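Local atomic coordinates of D-isomer specific 2-hydroxyacid dehydrogenase family protein (Aeromonas salmonicida subsp. salmonicida, PDB entry 3HG7), a protein that probably acts as an NAD-dependent oxidoreductase on 2-hydroxyacids of the D configuration. Residues Ala41-Pro55 / Leu61-Tyr75. The protein carries 1 engineered substitution. Residues are numbered along the deposited sequence; the frame is centred on the assembly and turned at random.
Sequences AEKLIGEAHILMAEP and LLAKANKLSWFQSTY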
loop_
_atom_site.group_PDB
_atom_site.type_symbol
_atom_site.label_atom_id
_atom_site.label_comp_id
_atom_site.label_asym_id
_atom_site.label_seq_id
_atom_site.Cartn_x
_atom_site.Cartn_y
_atom_site.Cartn_z
ATOM N N ALA A 41 17.157 -20.749 -7.198
ATOM C CA ALA A 41 15.751 -20.951 -7.560
ATOM C C ALA A 41 15.577 -21.628 -8.919
ATOM O O ALA A 41 14.636 -22.413 -9.113
ATOM C CB ALA A 41 15.006 -19.653 -7.515
ATOM N N GLU A 42 16.482 -21.335 -9.862
ATOM C CA GLU A 42 16.439 -21.954 -11.207
ATOM C C GLU A 42 16.345 -23.447 -11.154
ATOM O O GLU A 42 15.651 -24.055 -11.969
ATOM C CB GLU A 42 17.693 -21.601 -12.043
ATOM C CG GLU A 42 17.950 -20.127 -12.226
ATOM C CD GLU A 42 17.145 -19.475 -13.342
ATOM O OE1 GLU A 42 16.299 -20.147 -13.969
ATOM O OE2 GLU A 42 17.364 -18.262 -13.598
ATOM N N LYS A 43 17.084 -24.041 -10.221
ATOM C CA LYS A 43 17.160 -25.458 -10.088
ATOM C C LYS A 43 15.947 -26.056 -9.413
ATOM O O LYS A 43 15.706 -27.254 -9.545
ATOM C CB LYS A 43 18.419 -25.862 -9.313
ATOM C CG LYS A 43 19.686 -25.218 -9.865
ATOM C CD LYS A 43 20.924 -25.764 -9.196
ATOM C CE LYS A 43 22.164 -25.150 -9.824
ATOM N NZ LYS A 43 23.113 -24.718 -8.758
ATOM N N LEU A 44 15.198 -25.234 -8.689
ATOM C CA LEU A 44 14.164 -25.757 -7.796
ATOM C C LEU A 44 12.742 -25.452 -8.209
ATOM O O LEU A 44 11.843 -26.186 -7.823
ATOM C CB LEU A 44 14.375 -25.255 -6.361
ATOM C CG LEU A 44 15.702 -25.645 -5.695
ATOM C CD1 LEU A 44 15.789 -24.927 -4.374
ATOM C CD2 LEU A 44 15.751 -27.159 -5.479
ATOM N N ILE A 45 12.528 -24.410 -8.998
ATOM C CA ILE A 45 11.158 -23.921 -9.181
ATOM C C ILE A 45 10.292 -24.902 -9.963
ATOM O O ILE A 45 9.077 -25.006 -9.712
ATOM C CB ILE A 45 11.097 -22.528 -9.815
ATOM C CG1 ILE A 45 9.638 -22.062 -9.851
ATOM C CG2 ILE A 45 11.767 -22.536 -11.211
ATOM C CD1 ILE A 45 9.409 -20.668 -9.575
ATOM N N GLY A 46 10.919 -25.646 -10.883
ATOM C CA GLY A 46 10.171 -26.651 -11.644
ATOM C C GLY A 46 9.580 -27.733 -10.763
ATOM O O GLY A 46 8.643 -28.418 -11.185
ATOM N N GLU A 47 10.135 -27.891 -9.559
ATOM C CA GLU A 47 9.632 -28.854 -8.593
ATOM C C GLU A 47 8.521 -28.377 -7.648
ATOM O O GLU A 47 7.951 -29.193 -6.921
ATOM C CB GLU A 47 10.775 -29.417 -7.780
ATOM C CG GLU A 47 11.668 -30.300 -8.639
ATOM C CD GLU A 47 12.884 -30.762 -7.896
ATOM O OE1 GLU A 47 14.009 -30.362 -8.288
ATOM O OE2 GLU A 47 12.714 -31.500 -6.896
ATOM N N ALA A 48 8.212 -27.087 -7.683
ATOM C CA ALA A 48 7.297 -26.486 -6.692
ATOM C C ALA A 48 5.850 -26.575 -7.139
ATOM O O ALA A 48 5.475 -26.044 -8.202
ATOM C CB ALA A 48 7.672 -25.039 -6.458
ATOM N N HIS A 49 5.038 -27.247 -6.334
ATOM C CA HIS A 49 3.589 -27.116 -6.472
ATOM C C HIS A 49 3.047 -25.814 -5.899
ATOM O O HIS A 49 2.061 -25.299 -6.403
ATOM C CB HIS A 49 2.884 -28.299 -5.826
ATOM C CG HIS A 49 3.454 -29.608 -6.247
ATOM N ND1 HIS A 49 4.442 -30.237 -5.523
ATOM C CD2 HIS A 49 3.235 -30.378 -7.342
ATOM C CE1 HIS A 49 4.781 -31.364 -6.136
ATOM N NE2 HIS A 49 4.076 -31.465 -7.247
ATOM N N ILE A 50 3.698 -25.297 -4.861
ATOM C CA ILE A 50 3.237 -24.074 -4.193
ATOM C C ILE A 50 4.411 -23.141 -4.164
ATOM O O ILE A 50 5.522 -23.582 -3.937
ATOM C CB ILE A 50 2.775 -24.355 -2.731
ATOM C CG1 ILE A 50 1.670 -25.442 -2.750
ATOM C CG2 ILE A 50 2.176 -23.067 -2.092
ATOM C CD1 ILE A 50 1.165 -25.797 -1.376
ATOM N N LEU A 51 4.174 -21.850 -4.374
ATOM C CA LEU A 51 5.264 -20.875 -4.270
ATOM C C LEU A 51 4.841 -19.733 -3.319
ATOM O O LEU A 51 3.699 -19.244 -3.385
ATOM C CB LEU A 51 5.541 -20.308 -5.662
ATOM C CG LEU A 51 6.669 -19.278 -5.775
ATOM C CD1 LEU A 51 8.023 -19.954 -5.562
ATOM C CD2 LEU A 51 6.601 -18.610 -7.148
ATOM N N MET A 52 5.742 -19.306 -2.432
ATOM C CA MET A 52 5.498 -18.048 -1.691
ATOM C C MET A 52 6.687 -17.127 -1.959
ATOM O O MET A 52 7.829 -17.523 -1.699
ATOM C CB MET A 52 5.357 -18.289 -0.194
ATOM C CG MET A 52 5.134 -16.959 0.607
ATOM S SD MET A 52 3.955 -16.934 2.012
ATOM C CE MET A 52 4.811 -18.106 3.034
ATOM N N ALA A 53 6.416 -15.943 -2.498
ATOM C CA ALA A 53 7.488 -15.095 -3.067
ATOM C C ALA A 53 7.023 -13.685 -3.244
ATOM O O ALA A 53 5.822 -13.411 -3.235
ATOM C CB ALA A 53 7.905 -15.625 -4.442
ATOM N N GLU A 54 7.987 -12.774 -3.417
ATOM C CA GLU A 54 7.642 -11.437 -3.898
ATOM C C GLU A 54 7.447 -11.617 -5.386
ATOM O O GLU A 54 8.201 -12.377 -6.025
ATOM C CB GLU A 54 8.770 -10.435 -3.605
ATOM C CG GLU A 54 8.736 -9.908 -2.192
ATOM C CD GLU A 54 9.429 -10.836 -1.217
ATOM O OE1 GLU A 54 10.666 -10.962 -1.321
ATOM O OE2 GLU A 54 8.763 -11.361 -0.295
ATOM N N PRO A 55 6.413 -10.964 -5.957
ATOM C CA PRO A 55 6.185 -11.036 -7.416
ATOM C C PRO A 55 7.410 -10.792 -8.278
ATOM O O PRO A 55 7.658 -11.582 -9.191
ATOM C CB PRO A 55 5.162 -9.936 -7.647
ATOM C CG PRO A 55 4.347 -9.984 -6.404
ATOM C CD PRO A 55 5.362 -10.179 -5.298
ATOM N N LEU A 61 11.321 -16.454 -13.140
ATOM C CA LEU A 61 11.406 -17.908 -12.984
ATOM C C LEU A 61 10.096 -18.587 -13.405
ATOM O O LEU A 61 10.053 -19.814 -13.565
ATOM C CB LEU A 61 11.746 -18.247 -11.520
ATOM C CG LEU A 61 13.162 -17.853 -11.064
ATOM C CD1 LEU A 61 13.296 -17.672 -9.579
ATOM C CD2 LEU A 61 14.112 -18.930 -11.509
ATOM N N LEU A 62 9.040 -17.806 -13.611
ATOM C CA LEU A 62 7.688 -18.382 -13.739
ATOM C C LEU A 62 7.511 -19.331 -14.918
ATOM O O LEU A 62 6.782 -20.320 -14.790
ATOM C CB LEU A 62 6.585 -17.316 -13.786
ATOM C CG LEU A 62 5.934 -16.976 -12.455
ATOM C CD1 LEU A 62 4.818 -15.976 -12.685
ATOM C CD2 LEU A 62 5.387 -18.205 -11.771
ATOM N N ALA A 63 8.160 -19.045 -16.057
ATOM C CA ALA A 63 8.050 -19.965 -17.219
ATOM C C ALA A 63 8.563 -21.361 -16.916
ATOM O O ALA A 63 8.155 -22.310 -17.586
ATOM C CB ALA A 63 8.753 -19.412 -18.460
ATOM N N LYS A 64 9.436 -21.505 -15.913
ATOM C CA LYS A 64 9.959 -22.828 -15.479
ATOM C C LYS A 64 9.088 -23.552 -14.431
ATOM O O LYS A 64 9.331 -24.746 -14.130
ATOM C CB LYS A 64 11.371 -22.675 -14.895
ATOM C CG LYS A 64 12.397 -22.237 -15.944
ATOM C CD LYS A 64 13.806 -22.334 -15.426
ATOM C CE LYS A 64 14.811 -22.048 -16.545
ATOM N NZ LYS A 64 16.234 -22.016 -16.045
ATOM N N ALA A 65 8.087 -22.836 -13.914
ATOM C CA ALA A 65 7.248 -23.313 -12.816
ATOM C C ALA A 65 6.134 -24.242 -13.335
ATOM O O ALA A 65 4.937 -23.961 -13.171
ATOM C CB ALA A 65 6.671 -22.120 -11.971
ATOM N N ASN A 66 6.554 -25.347 -13.958
ATOM C CA ASN A 66 5.608 -26.208 -14.671
ATOM C C ASN A 66 4.827 -27.219 -13.818
ATOM O O ASN A 66 3.999 -27.988 -14.351
ATOM C CB ASN A 66 6.305 -26.853 -15.861
ATOM C CG ASN A 66 6.697 -25.825 -16.900
ATOM O OD1 ASN A 66 5.858 -25.059 -17.373
ATOM N ND2 ASN A 66 7.973 -25.795 -17.253
ATOM N N LYS A 67 5.070 -27.199 -12.508
ATOM C CA LYS A 67 4.238 -27.949 -11.563
ATOM C C LYS A 67 3.416 -27.008 -10.689
ATOM O O LYS A 67 2.703 -27.447 -9.771
ATOM C CB LYS A 67 5.125 -28.806 -10.684
ATOM C CG LYS A 67 5.656 -30.057 -11.401
ATOM C CD LYS A 67 6.467 -30.840 -10.397
ATOM C CE LYS A 67 6.945 -32.204 -10.895
ATOM N NZ LYS A 67 7.278 -32.922 -9.604
ATOM N N LEU A 68 3.518 -25.714 -10.954
ATOM C CA LEU A 68 2.912 -24.730 -10.054
ATOM C C LEU A 68 1.382 -24.692 -10.143
ATOM O O LEU A 68 0.838 -24.554 -11.243
ATOM C CB LEU A 68 3.479 -23.330 -10.334
ATOM C CG LEU A 68 2.926 -22.201 -9.446
ATOM C CD1 LEU A 68 3.336 -22.412 -7.987
ATOM C CD2 LEU A 68 3.411 -20.862 -9.919
ATOM N N SER A 69 0.740 -24.837 -8.983
ATOM C CA SER A 69 -0.702 -24.834 -8.783
ATOM C C SER A 69 -1.196 -23.590 -8.061
ATOM O O SER A 69 -2.307 -23.071 -8.342
ATOM C CB SER A 69 -1.061 -26.054 -7.921
ATOM O OG SER A 69 -0.929 -27.214 -8.722
ATOM N N TRP A 70 -0.411 -23.157 -7.074
ATOM C CA TRP A 70 -0.768 -21.998 -6.233
ATOM C C TRP A 70 0.465 -21.169 -5.801
ATOM O O TRP A 70 1.445 -21.678 -5.252
ATOM C CB TRP A 70 -1.598 -22.436 -5.029
ATOM C CG TRP A 70 -1.798 -21.382 -4.004
ATOM C CD1 TRP A 70 -2.120 -20.059 -4.209
ATOM C CD2 TRP A 70 -1.655 -21.547 -2.596
ATOM N NE1 TRP A 70 -2.181 -19.411 -3.012
ATOM C CE2 TRP A 70 -1.884 -20.296 -2.006
ATOM C CE3 TRP A 70 -1.320 -22.635 -1.778
ATOM C CZ2 TRP A 70 -1.797 -20.089 -0.617
ATOM C CZ3 TRP A 70 -1.244 -22.439 -0.405
ATOM C CH2 TRP A 70 -1.494 -21.172 0.164
ATOM N N PHE A 71 0.382 -19.877 -6.089
ATOM C CA PHE A 71 1.431 -18.889 -5.741
ATOM C C PHE A 71 0.790 -17.899 -4.779
ATOM O O PHE A 71 -0.159 -17.190 -5.124
ATOM C CB PHE A 71 1.851 -18.189 -7.034
ATOM C CG PHE A 71 2.906 -17.112 -6.882
ATOM C CD1 PHE A 71 3.396 -16.722 -5.651
ATOM C CD2 PHE A 71 3.330 -16.438 -8.015
ATOM C CE1 PHE A 71 4.357 -15.657 -5.547
ATOM C CE2 PHE A 71 4.271 -15.401 -7.925
ATOM C CZ PHE A 71 4.763 -15.018 -6.675
ATOM N N GLN A 72 1.282 -17.897 -3.554
ATOM C CA GLN A 72 0.931 -16.885 -2.565
ATOM C C GLN A 72 1.978 -15.769 -2.644
ATOM O O GLN A 72 3.154 -15.987 -2.267
ATOM C CB GLN A 72 0.949 -17.467 -1.160
ATOM C CG GLN A 72 0.701 -16.415 -0.039
ATOM C CD GLN A 72 -0.695 -15.845 -0.085
ATOM O OE1 GLN A 72 -1.699 -16.588 -0.005
ATOM N NE2 GLN A 72 -0.786 -14.516 -0.232
ATOM N N SER A 73 1.556 -14.615 -3.148
ATOM C CA SER A 73 2.390 -13.390 -3.118
ATOM C C SER A 73 2.521 -12.860 -1.689
ATOM O O SER A 73 1.587 -12.934 -0.904
ATOM C CB SER A 73 1.817 -12.296 -4.026
ATOM O OG SER A 73 2.508 -11.054 -3.823
ATOM N N THR A 74 3.696 -12.329 -1.346
ATOM C CA THR A 74 3.907 -11.762 -0.009
ATOM C C THR A 74 3.538 -10.299 -0.033
ATOM O O THR A 74 3.563 -9.620 1.000
ATOM C CB THR A 74 5.426 -11.857 0.422
ATOM O OG1 THR A 74 6.243 -11.266 -0.596
ATOM C CG2 THR A 74 5.838 -13.274 0.613
ATOM N N TYR A 75 3.205 -9.801 -1.213
ATOM C CA TYR A 75 2.864 -8.389 -1.375
ATOM C C TYR A 75 1.422 -8.249 -1.809
ATOM O O TYR A 75 0.835 -9.120 -2.482
ATOM C CB TYR A 75 3.718 -7.743 -2.469
ATOM C CG TYR A 75 5.127 -7.409 -2.133
ATOM C CD1 TYR A 75 5.591 -7.469 -0.823
ATOM C CD2 TYR A 75 6.007 -6.986 -3.139
ATOM C CE1 TYR A 75 6.906 -7.108 -0.511
ATOM C CE2 TYR A 75 7.321 -6.631 -2.832
ATOM C CZ TYR A 75 7.752 -6.698 -1.520
ATOM O OH TYR A 75 9.031 -6.343 -1.183
HETATM O O HOH W 1 16.435 -24.810 -14.624
HETATM O O HOH W 2 6.695 -25.481 -10.604
HETATM O O HOH W 3 8.251 -31.899 -6.973
HETATM O O HOH W 4 4.872 -33.876 -8.551
#
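Leu51 and Phe71 both carry CG trans to the backbone N (chi1 -179° and 179°), and the two side chains consequently run side by side from neighbouring strands. Leu51 then lays its CD2 branch squarely over one face of the Phe71 ring, 3.8 Å from the centroid, a CH-pi contact almost on the ring normal. The edge of the same ring meets Ala53 O in its plane, with CE1 3.5 Å from that oxygen, and Ala58 of helix 55-58 packs against Leu51, Ala53 and Phe71 alike. On the reverse face of the sheet Ile50 brings CG2 obliquely to CE3 of Trp70; Phe293 of helix 286-301 packs on Ile50 and Asn296 on Trp70.

The principle illustrated is the beta-alpha-beta crossover: strand 50-53, helix 55-58 and strand 70-73 place two parallel strands next to each other inside a five-stranded sheet. Their backbones alternate donors and acceptors, Leu51 N giving to Trp70 O and Leu51 O accepting from Gln72 N at 2.8 Å.

Beyond the C-terminal ends of the strands, Thr74 OG1 donates to the anti lone pair of Glu54 OE2 at 2.5 Å, and that oxygen is also hydrogen-bonded to Ser12, while Glu54 CG sits 3.4 Å above the Tyr75 ring, offset toward its rim. At the other extremity Lys64, extended beyond CG, reaches Glu42 and forms a salt bridge (NZ to OE1, 2.8 Å), approaching from above the carboxylate plane; Gln38 holds the second oxygen. Nearer the start of the strands, Ile45 sets CG1 against Ala65 CB, and a water accepts from Lys67 N while donating to the carbonyls of Ile45 and Ala48, stitching the loops that lead into both strands.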